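PDB 1QWK: aldo-keto reductase family 1 member C1 from Caenorhabditis elegans, which probably acts as an NADPH-dependent aldose reductase, reducing the carbonyl group of sugars and other aldehydes to an alcohol. Local coordinates for residues T5-L10 with E15-G20; G94-S99 with A144-A149; R136-V141 with K148-S153; H172-E177 with H185-F190; Y201-S206 with C258-K263. One frame throughout, in Å; residues are numbered along the deposited sequence.

Contact 1: T5-L10 with E15-G20; sequences TASIKL and EMPVIG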
# COMPACT_ATOMS: atom_id res chain seq x y z
N THR A 5 -11.02 -12.64 -9.98
CA THR A 5 -10.04 -11.69 -9.38
C THR A 5 -9.17 -12.40 -8.34
O THR A 5 -9.69 -12.90 -7.34
CB THR A 5 -10.77 -10.52 -8.68
OG1 THR A 5 -11.58 -9.82 -9.63
CG2 THR A 5 -9.76 -9.54 -8.09
N ALA A 6 -7.87 -12.44 -8.57
CA ALA A 6 -6.95 -13.08 -7.63
C ALA A 6 -6.99 -12.29 -6.33
O ALA A 6 -6.72 -11.09 -6.33
CB ALA A 6 -5.54 -13.09 -8.20
N SER A 7 -7.31 -12.95 -5.23
CA SER A 7 -7.41 -12.27 -3.96
C SER A 7 -6.90 -13.04 -2.75
O SER A 7 -6.66 -14.25 -2.81
CB SER A 7 -8.88 -11.89 -3.71
OG SER A 7 -9.42 -11.21 -4.84
N ILE A 8 -6.72 -12.31 -1.65
CA ILE A 8 -6.28 -12.88 -0.39
C ILE A 8 -7.49 -12.80 0.53
O ILE A 8 -8.17 -11.77 0.59
CB ILE A 8 -5.12 -12.05 0.22
CG1 ILE A 8 -3.84 -12.27 -0.60
CG2 ILE A 8 -4.89 -12.44 1.68
CD1 ILE A 8 -3.38 -13.72 -0.63
N LYS A 9 -7.77 -13.88 1.25
CA LYS A 9 -8.91 -13.91 2.15
C LYS A 9 -8.50 -13.37 3.52
O LYS A 9 -7.61 -13.92 4.17
CB LYS A 9 -9.45 -15.34 2.28
CG LYS A 9 -10.74 -15.45 3.07
CD LYS A 9 -11.21 -16.90 3.14
CE LYS A 9 -12.55 -17.01 3.87
NZ LYS A 9 -13.63 -16.26 3.16
N LEU A 10 -9.14 -12.28 3.94
CA LEU A 10 -8.86 -11.67 5.24
C LEU A 10 -9.48 -12.54 6.34
O LEU A 10 -10.34 -13.37 6.06
CB LEU A 10 -9.43 -10.25 5.29
CG LEU A 10 -8.93 -9.29 4.21
CD1 LEU A 10 -9.48 -7.89 4.45
CD2 LEU A 10 -7.40 -9.26 4.21
N GLU A 15 -12.58 -10.76 0.83
CA GLU A 15 -11.58 -11.04 -0.20
C GLU A 15 -10.93 -9.75 -0.69
O GLU A 15 -11.62 -8.84 -1.15
CB GLU A 15 -12.24 -11.77 -1.38
CG GLU A 15 -12.64 -13.21 -1.09
CD GLU A 15 -11.51 -14.18 -1.32
OE1 GLU A 15 -10.45 -14.05 -0.67
OE2 GLU A 15 -11.67 -15.09 -2.17
N MET A 16 -9.60 -9.68 -0.59
CA MET A 16 -8.86 -8.49 -1.02
C MET A 16 -7.97 -8.80 -2.23
O MET A 16 -7.09 -9.65 -2.15
CB MET A 16 -8.00 -7.97 0.13
CG MET A 16 -7.11 -6.78 -0.25
SD MET A 16 -6.10 -6.18 1.14
CE MET A 16 -4.84 -7.46 1.21
N PRO A 17 -8.19 -8.10 -3.36
CA PRO A 17 -7.38 -8.33 -4.56
C PRO A 17 -5.89 -8.24 -4.22
O PRO A 17 -5.47 -7.34 -3.50
CB PRO A 17 -7.83 -7.23 -5.51
CG PRO A 17 -9.29 -7.05 -5.13
CD PRO A 17 -9.23 -7.08 -3.61
N VAL A 18 -5.10 -9.16 -4.77
CA VAL A 18 -3.66 -9.22 -4.51
C VAL A 18 -2.86 -8.08 -5.14
O VAL A 18 -1.73 -7.82 -4.72
CB VAL A 18 -3.06 -10.56 -4.99
CG1 VAL A 18 -3.71 -11.71 -4.24
CG2 VAL A 18 -3.25 -10.71 -6.49
N ILE A 19 -3.42 -7.43 -6.15
CA ILE A 19 -2.73 -6.32 -6.78
C ILE A 19 -3.69 -5.13 -6.87
O ILE A 19 -4.87 -5.29 -7.19
CB ILE A 19 -2.21 -6.69 -8.19
CG1 ILE A 19 -1.49 -5.49 -8.82
CG2 ILE A 19 -3.35 -7.18 -9.08
CD1 ILE A 19 -0.72 -5.83 -10.09
N GLY A 20 -3.18 -3.95 -6.55
CA GLY A 20 -4.01 -2.78 -6.62
C GLY A 20 -3.23 -1.60 -7.12
O GLY A 20 -2.00 -1.65 -7.25
O HOH W 1 -9.03 -15.89 -1.85
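E15 lays its side chain along the backbone of S7-K9 as its strand runs antiparallel to theirs. Its CB starts 4.1 Å from CB of S7. CG carries the chain on to a sharp bend at chi2 (-86°), which folds the carboxylate back over the neighbouring strand, and OE1 reaches to 3.2 Å from CA of K9. The nearby K9 N-H is poorly directed for a bond with OE1. Water 1, 2.6 Å from E15 OE1, also lies within bonding reach of S7 O, although other acceptors may compete for its protons. The strands themselves form a two-stranded beta hairpin, and in aldo-keto reductases such an N-terminal hairpin closes the bottom of the TIM barrel; consistently, the M16 side chain meets L45, F77, S197 and T199 on the barrel strands. I8 and M16 are a hydrogen-bonded pair: I8 N donates to M16 O (2.7 Å), and M16 N donates to I8 O nearly straight, at 176°. V18 N continues the pairing onto A6 O. The V18 side chain forks, CG1 meeting I8 CG1 at 3.7 Å across a right-angled crossing, while CG2 sits 3.7 Å from A6 CB.

Contact 2: G94-S99 with A144-A149; sequences GGLRES and AGLAKA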
# COMPACT_ATOMS: atom_id res chain seq x y z
N GLY A 94 -15.44 10.96 12.09
CA GLY A 94 -15.61 12.15 11.28
C GLY A 94 -14.72 12.12 10.05
O GLY A 94 -15.14 12.48 8.95
N GLY A 95 -13.48 11.67 10.24
CA GLY A 95 -12.55 11.59 9.13
C GLY A 95 -13.01 10.59 8.08
O GLY A 95 -12.95 10.85 6.88
N LEU A 96 -13.47 9.43 8.53
CA LEU A 96 -13.93 8.41 7.60
C LEU A 96 -15.17 8.87 6.83
O LEU A 96 -15.26 8.66 5.62
CB LEU A 96 -14.24 7.11 8.35
CG LEU A 96 -14.78 5.94 7.50
CD1 LEU A 96 -13.87 5.68 6.31
CD2 LEU A 96 -14.88 4.71 8.38
N ARG A 97 -16.11 9.51 7.52
CA ARG A 97 -17.31 9.98 6.84
C ARG A 97 -16.96 11.03 5.80
O ARG A 97 -17.61 11.11 4.75
CB ARG A 97 -18.33 10.52 7.85
CG ARG A 97 -19.02 9.42 8.64
CD ARG A 97 -20.12 9.95 9.53
NE ARG A 97 -20.76 8.90 10.32
CZ ARG A 97 -21.61 8.00 9.82
NH1 ARG A 97 -21.93 8.02 8.54
NH2 ARG A 97 -22.14 7.08 10.62
N GLU A 98 -15.93 11.82 6.07
CA GLU A 98 -15.51 12.83 5.10
C GLU A 98 -14.90 12.14 3.88
O GLU A 98 -15.17 12.53 2.74
CB GLU A 98 -14.51 13.80 5.74
CG GLU A 98 -14.09 14.95 4.83
CD GLU A 98 -15.28 15.66 4.20
OE1 GLU A 98 -16.18 16.10 4.95
OE2 GLU A 98 -15.31 15.77 2.95
N SER A 99 -14.09 11.11 4.12
CA SER A 99 -13.49 10.37 3.01
C SER A 99 -14.58 9.70 2.17
O SER A 99 -14.50 9.67 0.94
CB SER A 99 -12.51 9.30 3.53
OG SER A 99 -11.35 9.90 4.09
N ALA A 144 -19.74 -0.30 12.98
CA ALA A 144 -20.78 0.58 12.45
C ALA A 144 -21.06 0.25 10.98
O ALA A 144 -22.03 0.74 10.41
CB ALA A 144 -20.36 2.04 12.58
N GLY A 145 -20.21 -0.57 10.38
CA GLY A 145 -20.39 -0.95 8.99
C GLY A 145 -19.85 0.02 7.97
O GLY A 145 -20.12 -0.11 6.77
N LEU A 146 -19.08 1.01 8.42
CA LEU A 146 -18.49 2.00 7.53
C LEU A 146 -17.28 1.45 6.77
O LEU A 146 -16.90 1.97 5.72
CB LEU A 146 -18.08 3.24 8.33
CG LEU A 146 -19.24 4.01 9.00
CD1 LEU A 146 -18.69 5.16 9.83
CD2 LEU A 146 -20.18 4.52 7.93
N ALA A 147 -16.67 0.41 7.32
CA ALA A 147 -15.51 -0.22 6.69
C ALA A 147 -15.69 -1.74 6.79
O ALA A 147 -16.00 -2.26 7.86
CB ALA A 147 -14.23 0.21 7.39
N LYS A 148 -15.50 -2.44 5.68
CA LYS A 148 -15.66 -3.90 5.66
C LYS A 148 -14.49 -4.63 6.31
O LYS A 148 -14.57 -5.84 6.55
CB LYS A 148 -15.84 -4.40 4.22
CG LYS A 148 -17.06 -3.83 3.50
CD LYS A 148 -18.35 -4.25 4.18
CE LYS A 148 -19.56 -3.81 3.35
NZ LYS A 148 -20.85 -4.23 3.99
N ALA A 149 -13.42 -3.90 6.58
CA ALA A 149 -12.22 -4.45 7.20
C ALA A 149 -11.39 -3.27 7.70
O ALA A 149 -11.50 -2.16 7.17
CB ALA A 149 -11.41 -5.27 6.18
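The NE atom of R97 is held in a salt bridge to OE2 of E93, one helical turn earlier, and the guanidinium beyond it lies with one face against the isobutyl group of L146. In the TIM-barrel fold this joins helix 92-103, on the outside of the barrel, to the loop that follows the next helix, 131-143, and leads into strand 150-153. L146 CD1 stands 4.0 Å above the guanidinium plane, offset toward its rim, and CD2 is likewise 4.0 Å from NH1. This is apolar packing against a flat cation, and the arginine chain reaches it by running extended from CG to NE, crossing the leucine at about a right angle. From the same helix L96 also points at the loop. With its CG anti to the backbone N (chi1 178°), L96 sends CD2 to within 3.5 Å of L146 CB. L146 is thus met by both residues: L96 CD2 touches its CB and, further off, its CD1, while the R97 guanidinium meets CD1 and CD2.

G145 ends helix 131-143 in a Schellman motif with a positive phi (84°), and L146, the next residue, points toward helix 92-103. Backbone bonds from L146 and K148 to V108 tie the loop to the lead-in of strand 110-113, whose Y111 also touches L96. The same methyl, L96 CD2, also lies 3.9 Å from CB of V141 in helix 131-143.

Contact 3: R136-V141 with K148-S153; sequences RQFDAV and KAVGVS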
# COMPACT_ATOMS: atom_id res chain seq x y z
N ARG A 136 -9.29 1.31 19.24
CA ARG A 136 -10.68 1.23 19.68
C ARG A 136 -11.59 2.00 18.72
O ARG A 136 -12.74 1.61 18.50
CB ARG A 136 -10.82 1.78 21.11
CG ARG A 136 -9.98 1.05 22.15
CD ARG A 136 -10.39 1.42 23.57
NE ARG A 136 -11.62 0.74 23.95
CZ ARG A 136 -11.66 -0.47 24.50
NH1 ARG A 136 -10.54 -1.13 24.75
NH2 ARG A 136 -12.83 -1.03 24.76
N GLN A 137 -11.09 3.09 18.14
CA GLN A 137 -11.91 3.85 17.20
C GLN A 137 -12.12 3.07 15.90
O GLN A 137 -13.17 3.17 15.26
CB GLN A 137 -11.28 5.21 16.88
CG GLN A 137 -11.18 6.15 18.07
CD GLN A 137 -10.86 7.57 17.65
OE1 GLN A 137 -11.71 8.27 17.10
NE2 GLN A 137 -9.62 7.99 17.88
N PHE A 138 -11.12 2.29 15.51
CA PHE A 138 -11.23 1.49 14.29
C PHE A 138 -12.24 0.37 14.51
O PHE A 138 -13.02 0.03 13.62
CB PHE A 138 -9.86 0.95 13.88
CG PHE A 138 -9.05 1.93 13.09
CD1 PHE A 138 -9.17 1.99 11.70
CD2 PHE A 138 -8.25 2.89 13.73
CE1 PHE A 138 -8.53 2.98 10.96
CE2 PHE A 138 -7.61 3.88 13.00
CZ PHE A 138 -7.75 3.93 11.61
N ASP A 139 -12.22 -0.20 15.71
CA ASP A 139 -13.15 -1.26 16.08
C ASP A 139 -14.57 -0.71 15.93
O ASP A 139 -15.45 -1.37 15.38
CB ASP A 139 -12.90 -1.69 17.52
CG ASP A 139 -13.94 -2.68 18.04
OD1 ASP A 139 -13.97 -3.82 17.55
OD2 ASP A 139 -14.72 -2.30 18.94
N ALA A 140 -14.77 0.52 16.39
CA ALA A 140 -16.07 1.17 16.33
C ALA A 140 -16.58 1.42 14.91
O ALA A 140 -17.74 1.15 14.62
CB ALA A 140 -16.03 2.49 17.10
N VAL A 141 -15.73 1.95 14.03
CA VAL A 141 -16.16 2.21 12.66
C VAL A 141 -16.44 0.91 11.92
O VAL A 141 -17.32 0.84 11.06
CB VAL A 141 -15.13 3.08 11.88
CG1 VAL A 141 -14.96 4.41 12.58
CG2 VAL A 141 -13.78 2.36 11.77
N LYS A 148 -15.50 -2.44 5.68
CA LYS A 148 -15.66 -3.90 5.66
C LYS A 148 -14.49 -4.63 6.31
O LYS A 148 -14.57 -5.84 6.55
CB LYS A 148 -15.84 -4.40 4.22
CG LYS A 148 -17.06 -3.83 3.50
CD LYS A 148 -18.35 -4.25 4.18
CE LYS A 148 -19.56 -3.81 3.35
NZ LYS A 148 -20.85 -4.23 3.99
N ALA A 149 -13.42 -3.90 6.58
CA ALA A 149 -12.22 -4.45 7.20
C ALA A 149 -11.39 -3.27 7.70
O ALA A 149 -11.50 -2.16 7.17
CB ALA A 149 -11.41 -5.27 6.18
N VAL A 150 -10.57 -3.50 8.72
CA VAL A 150 -9.75 -2.43 9.27
C VAL A 150 -8.32 -2.90 9.48
O VAL A 150 -8.06 -4.10 9.65
CB VAL A 150 -10.32 -1.91 10.62
CG1 VAL A 150 -11.55 -1.03 10.35
CG2 VAL A 150 -10.68 -3.06 11.53
N GLY A 151 -7.39 -1.96 9.47
CA GLY A 151 -5.99 -2.31 9.64
C GLY A 151 -5.10 -1.13 9.94
O GLY A 151 -5.57 -0.04 10.25
N VAL A 152 -3.80 -1.36 9.82
CA VAL A 152 -2.81 -0.34 10.13
C VAL A 152 -1.71 -0.24 9.08
O VAL A 152 -1.53 -1.14 8.26
CB VAL A 152 -2.16 -0.65 11.49
CG1 VAL A 152 -3.25 -0.81 12.56
CG2 VAL A 152 -1.35 -1.94 11.39
N SER A 153 -0.97 0.86 9.12
CA SER A 153 0.14 1.07 8.20
C SER A 153 1.29 1.72 8.96
O SER A 153 1.08 2.62 9.76
CB SER A 153 -0.29 1.97 7.04
OG SER A 153 0.74 2.05 6.06
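F138 and V150 cross obliquely, the valine arriving at the edge of the phenyl ring and near its plane, with CG1 4.1 Å from CD1. The pair belongs to the alpha/beta layering of the TIM barrel: helix 131-143 covers the barrel strand that follows it, 150-153. The two short segments run at 146° to each other, and their axes come within 8.9 Å, a separation that side chains fill. V150 points from the strand toward the helix, and F138 points from the helix toward the strand.

The same methyl does most of the touching. V150 CG1, anti to its carbonyl carbon, comes 3.7 Å from the backbone O of F138 and 4.3 Å from CG2 of V141, one turn further along. It therefore occupies the angle between two side chains three residues apart on one helical face. The F138 ring plane is turned about square to the CA-CB-CG plane (chi2 -88°), and it is the CD1 edge of the ring that the valine meets. Y111 of the neighbouring strand meets the same ring with planes at about 35°, and L92 and A113 touch it too, so the phenylalanine is wedged between helix 92-103 and the strands.

The contact is entirely apolar in its side chains, and all four touching residues are buried. Backbone bonds link V150 to H172, and G151 to Y111 and A113. The carbonyl O of G151 lies 4.3 Å from F138 CE1.

Contact 4: H172-E177 with H185-F190; sequences HNSQVE and HDHVDF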
# COMPACT_ATOMS: atom_id res chain seq x y z
N HIS A 172 -6.98 -6.65 10.47
CA HIS A 172 -7.13 -7.48 9.26
C HIS A 172 -6.00 -7.34 8.25
O HIS A 172 -5.75 -8.25 7.46
CB HIS A 172 -8.45 -7.15 8.53
CG HIS A 172 -9.67 -7.23 9.40
ND1 HIS A 172 -10.04 -8.39 10.06
CD2 HIS A 172 -10.62 -6.32 9.68
CE1 HIS A 172 -11.17 -8.17 10.71
NE2 HIS A 172 -11.55 -6.92 10.50
N ASN A 173 -5.32 -6.19 8.27
CA ASN A 173 -4.25 -5.93 7.31
C ASN A 173 -3.20 -4.97 7.85
O ASN A 173 -3.49 -4.12 8.70
CB ASN A 173 -4.88 -5.37 6.02
CG ASN A 173 -3.84 -4.86 5.02
OD1 ASN A 173 -3.56 -3.66 4.95
ND2 ASN A 173 -3.29 -5.77 4.23
N SER A 174 -1.97 -5.13 7.38
CA SER A 174 -0.85 -4.27 7.74
C SER A 174 -0.18 -3.88 6.43
O SER A 174 0.25 -4.74 5.66
CB SER A 174 0.16 -5.02 8.62
OG SER A 174 1.37 -4.27 8.74
N GLN A 175 -0.11 -2.58 6.17
CA GLN A 175 0.51 -2.08 4.95
C GLN A 175 1.83 -1.43 5.31
O GLN A 175 1.88 -0.46 6.07
CB GLN A 175 -0.40 -1.06 4.25
CG GLN A 175 0.16 -0.59 2.92
CD GLN A 175 -0.77 0.36 2.17
OE1 GLN A 175 -1.96 0.06 1.97
NE2 GLN A 175 -0.23 1.49 1.74
N VAL A 176 2.92 -1.98 4.76
CA VAL A 176 4.25 -1.46 5.05
C VAL A 176 5.15 -1.45 3.82
O VAL A 176 4.83 -2.04 2.79
CB VAL A 176 4.95 -2.31 6.13
CG1 VAL A 176 4.17 -2.28 7.44
CG2 VAL A 176 5.11 -3.75 5.64
N GLU A 177 6.28 -0.76 3.95
CA GLU A 177 7.26 -0.71 2.88
C GLU A 177 7.82 -2.13 2.79
O GLU A 177 8.24 -2.69 3.79
CB GLU A 177 8.40 0.24 3.24
CG GLU A 177 9.48 0.32 2.16
CD GLU A 177 10.70 1.11 2.60
OE1 GLU A 177 10.58 1.91 3.56
OE2 GLU A 177 11.76 0.96 1.95
N HIS A 185 11.30 -9.65 6.68
CA HIS A 185 11.05 -11.04 7.04
C HIS A 185 10.36 -11.16 8.40
O HIS A 185 9.41 -11.92 8.56
CB HIS A 185 12.35 -11.84 7.07
CG HIS A 185 12.99 -11.99 5.72
ND1 HIS A 185 12.40 -12.68 4.69
CD2 HIS A 185 14.16 -11.51 5.24
CE1 HIS A 185 13.18 -12.63 3.62
NE2 HIS A 185 14.26 -11.92 3.93
N ASP A 186 10.85 -10.41 9.38
CA ASP A 186 10.30 -10.44 10.73
C ASP A 186 8.84 -10.00 10.78
O ASP A 186 8.01 -10.65 11.41
CB ASP A 186 11.13 -9.55 11.66
CG ASP A 186 10.71 -9.68 13.12
OD1 ASP A 186 10.82 -10.79 13.67
OD2 ASP A 186 10.28 -8.67 13.70
N HIS A 187 8.52 -8.90 10.11
CA HIS A 187 7.14 -8.40 10.12
C HIS A 187 6.18 -9.37 9.44
O HIS A 187 5.11 -9.66 9.98
CB HIS A 187 7.06 -7.04 9.43
CG HIS A 187 5.70 -6.41 9.51
ND1 HIS A 187 5.13 -6.03 10.71
CD2 HIS A 187 4.80 -6.09 8.55
CE1 HIS A 187 3.94 -5.49 10.48
NE2 HIS A 187 3.72 -5.51 9.17
N VAL A 188 6.56 -9.89 8.28
CA VAL A 188 5.70 -10.82 7.55
C VAL A 188 5.47 -12.09 8.37
O VAL A 188 4.35 -12.59 8.43
CB VAL A 188 6.32 -11.19 6.18
CG1 VAL A 188 5.46 -12.23 5.47
CG2 VAL A 188 6.42 -9.94 5.32
N ASP A 189 6.51 -12.60 9.01
CA ASP A 189 6.35 -13.80 9.83
C ASP A 189 5.42 -13.52 11.00
O ASP A 189 4.59 -14.35 11.36
CB ASP A 189 7.71 -14.31 10.32
CG ASP A 189 8.53 -14.91 9.20
OD1 ASP A 189 7.96 -15.65 8.37
OD2 ASP A 189 9.75 -14.67 9.14
N PHE A 190 5.56 -12.33 11.59
CA PHE A 190 4.72 -11.93 12.71
C PHE A 190 3.26 -11.88 12.27
O PHE A 190 2.38 -12.42 12.95
CB PHE A 190 5.14 -10.56 13.22
CG PHE A 190 4.20 -9.96 14.23
CD1 PHE A 190 4.24 -10.35 15.56
CD2 PHE A 190 3.24 -9.02 13.83
CE1 PHE A 190 3.37 -9.80 16.50
CE2 PHE A 190 2.37 -8.47 14.76
CZ PHE A 190 2.42 -8.86 16.09
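A buried hydrogen bond, flanked by a valine, joins barrel strand 173-177 to the first turn of the helix that covers it, 185-193. S174 OG and H187 NE2 are 2.7 Å apart, and either may be the donor. The hydroxyl lies in the plane of the imidazole at its edge, as a bond through the ring nitrogen requires. Both groups are sent out in the same way: CG of H187 is anti to its backbone N (chi1 -175°), and OG of S174 is anti to its own. These extended torsions let the two side chains span the 9.3 Å between CA of S174 and CA of H187.

V176, two residues on along the strand, points to the same side as S174. Its CG2 lies 3.7 Å from H187 CD2 and its CG1 3.7 Å from NE2. The other ring nitrogen, ND1, is bonded to OD1 of N157, and I160 of helix 157-164 touches the ring. With both nitrogens bonded, rotation of the imidazole is restricted. Strand 173-177, helix 185-193 and strand 197-201 form one beta-alpha-beta unit, the repeating element of the TIM barrel.

Contact 5: Y201-S206 with C258-K263; sequences YATLGS and CAILPK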
# COMPACT_ATOMS: atom_id res chain seq x y z
N TYR A 201 4.01 -1.69 -0.03
CA TYR A 201 4.00 -0.48 -0.84
C TYR A 201 5.46 -0.28 -1.23
O TYR A 201 6.34 -0.90 -0.61
CB TYR A 201 3.40 0.74 -0.12
CG TYR A 201 4.12 1.34 1.07
CD1 TYR A 201 5.31 2.05 0.92
CD2 TYR A 201 3.53 1.30 2.33
CE1 TYR A 201 5.90 2.72 2.00
CE2 TYR A 201 4.11 1.96 3.41
CZ TYR A 201 5.28 2.66 3.25
OH TYR A 201 5.83 3.32 4.33
N ALA A 202 5.72 0.53 -2.25
CA ALA A 202 7.08 0.76 -2.75
C ALA A 202 7.67 -0.59 -3.18
O ALA A 202 8.87 -0.84 -3.02
CB ALA A 202 7.95 1.40 -1.67
N THR A 203 6.82 -1.43 -3.75
CA THR A 203 7.21 -2.77 -4.18
C THR A 203 8.33 -2.79 -5.22
O THR A 203 9.12 -3.74 -5.27
CB THR A 203 5.99 -3.52 -4.74
OG1 THR A 203 4.83 -3.21 -3.94
CG2 THR A 203 6.22 -5.02 -4.71
N LEU A 204 8.40 -1.74 -6.04
CA LEU A 204 9.43 -1.67 -7.08
C LEU A 204 10.75 -1.08 -6.61
O LEU A 204 11.66 -0.88 -7.41
CB LEU A 204 8.90 -0.88 -8.28
CG LEU A 204 7.70 -1.53 -8.97
CD1 LEU A 204 7.25 -0.64 -10.12
CD2 LEU A 204 8.07 -2.92 -9.48
N GLY A 205 10.84 -0.78 -5.31
CA GLY A 205 12.06 -0.24 -4.75
C GLY A 205 12.45 1.17 -5.14
O GLY A 205 11.61 1.99 -5.49
N SER A 206 13.75 1.45 -5.08
CA SER A 206 14.28 2.77 -5.41
C SER A 206 14.45 2.96 -6.92
O SER A 206 14.43 2.00 -7.68
CB SER A 206 15.61 2.99 -4.69
OG SER A 206 16.52 1.93 -4.97
N CYS A 258 2.34 -11.63 0.00
CA CYS A 258 1.81 -10.28 0.22
C CYS A 258 0.98 -9.76 -0.93
O CYS A 258 1.04 -10.28 -2.05
CB CYS A 258 2.96 -9.29 0.42
SG CYS A 258 4.13 -9.71 1.71
N ALA A 259 0.19 -8.73 -0.65
CA ALA A 259 -0.59 -8.08 -1.69
C ALA A 259 0.36 -6.96 -2.11
O ALA A 259 1.26 -6.59 -1.33
CB ALA A 259 -1.88 -7.50 -1.12
N ILE A 260 0.20 -6.41 -3.31
CA ILE A 260 1.09 -5.36 -3.79
C ILE A 260 0.36 -4.12 -4.30
O ILE A 260 -0.78 -4.21 -4.76
CB ILE A 260 2.01 -5.88 -4.92
CG1 ILE A 260 1.17 -6.39 -6.09
CG2 ILE A 260 2.92 -6.98 -4.38
CD1 ILE A 260 1.99 -6.92 -7.28
N LEU A 261 1.04 -2.98 -4.22
CA LEU A 261 0.50 -1.69 -4.65
C LEU A 261 1.47 -0.87 -5.51
O LEU A 261 1.98 0.15 -5.06
CB LEU A 261 0.12 -0.84 -3.43
CG LEU A 261 -1.01 -1.33 -2.53
CD1 LEU A 261 -1.16 -0.40 -1.32
CD2 LEU A 261 -2.30 -1.38 -3.33
N PRO A 262 1.73 -1.31 -6.75
CA PRO A 262 2.65 -0.56 -7.62
C PRO A 262 2.12 0.87 -7.80
O PRO A 262 0.92 1.06 -8.03
CB PRO A 262 2.64 -1.38 -8.91
CG PRO A 262 1.28 -2.04 -8.89
CD PRO A 262 1.17 -2.48 -7.45
N LYS A 263 3.02 1.85 -7.71
CA LYS A 263 2.67 3.28 -7.82
C LYS A 263 2.61 3.87 -9.23
O LYS A 263 2.14 5.00 -9.41
CB LYS A 263 3.65 4.12 -7.00
CG LYS A 263 5.08 4.12 -7.54
CD LYS A 263 5.98 5.10 -6.80
CE LYS A 263 7.41 5.08 -7.33
NZ LYS A 263 8.29 6.07 -6.65
O HOH W 2 4.13 1.74 -4.16
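T203 and I260 meet methyl to methyl, CG2 against CG2 at 3.9 Å, their side chains crossing at about a right angle. The threonine torsion, at -39°, sets CG2 anti to the backbone N and places OG1 beside that N. There T203 OG1 comes 4.0 Å from CB of I260. T203 OG1 is also 3.8 Å from L261 N, too far to bond; its hydrogen bond is made instead with OG of S200. I260 carries CG1 between its backbone N and carbonyl carbon (chi1 59°), a choice that turns CG2 to the threonine. L250 and A253 of helix 245-255 border T203, and A253 also touches I260.

These residues lie where strands 197-201 and 259-261, neighbours in the TIM barrel, part company. The chain leaves the first strand in a type I beta turn from A202 to G205, closed by G205 N to A202 O at 3.0 Å. Across the widening gap water 2 accepts from A202 N at 2.8 Å and donates to L261 O, also at 2.8 Å. The T203 and I260 methyls thus pack the turn against the strand, while A202 N and L261 O, 4.7 Å apart and too distant to bond, are bridged by the water.

In the fold
From the N terminus, contact 1 closes a four-residue hairpin loop before any other contact opens. Contact 2 spans a long loop from helix 92-103, and contact 3 opens within that loop; both end on the same stretch, sharing K148 and A149, with L146 meeting one helix and V150 the other. Contact 4 and then contact 5 follow in series along the chain. Contact 3 passes to contact 4 through neighbouring strands, with V150 O near H172 N, and contact 4 to contact 5 through V176 O and Y201 N. Contact 5 returns to the beginning: I260 bonds with V18 and G20, tying the last barrel strand to the chain leaving the hairpin.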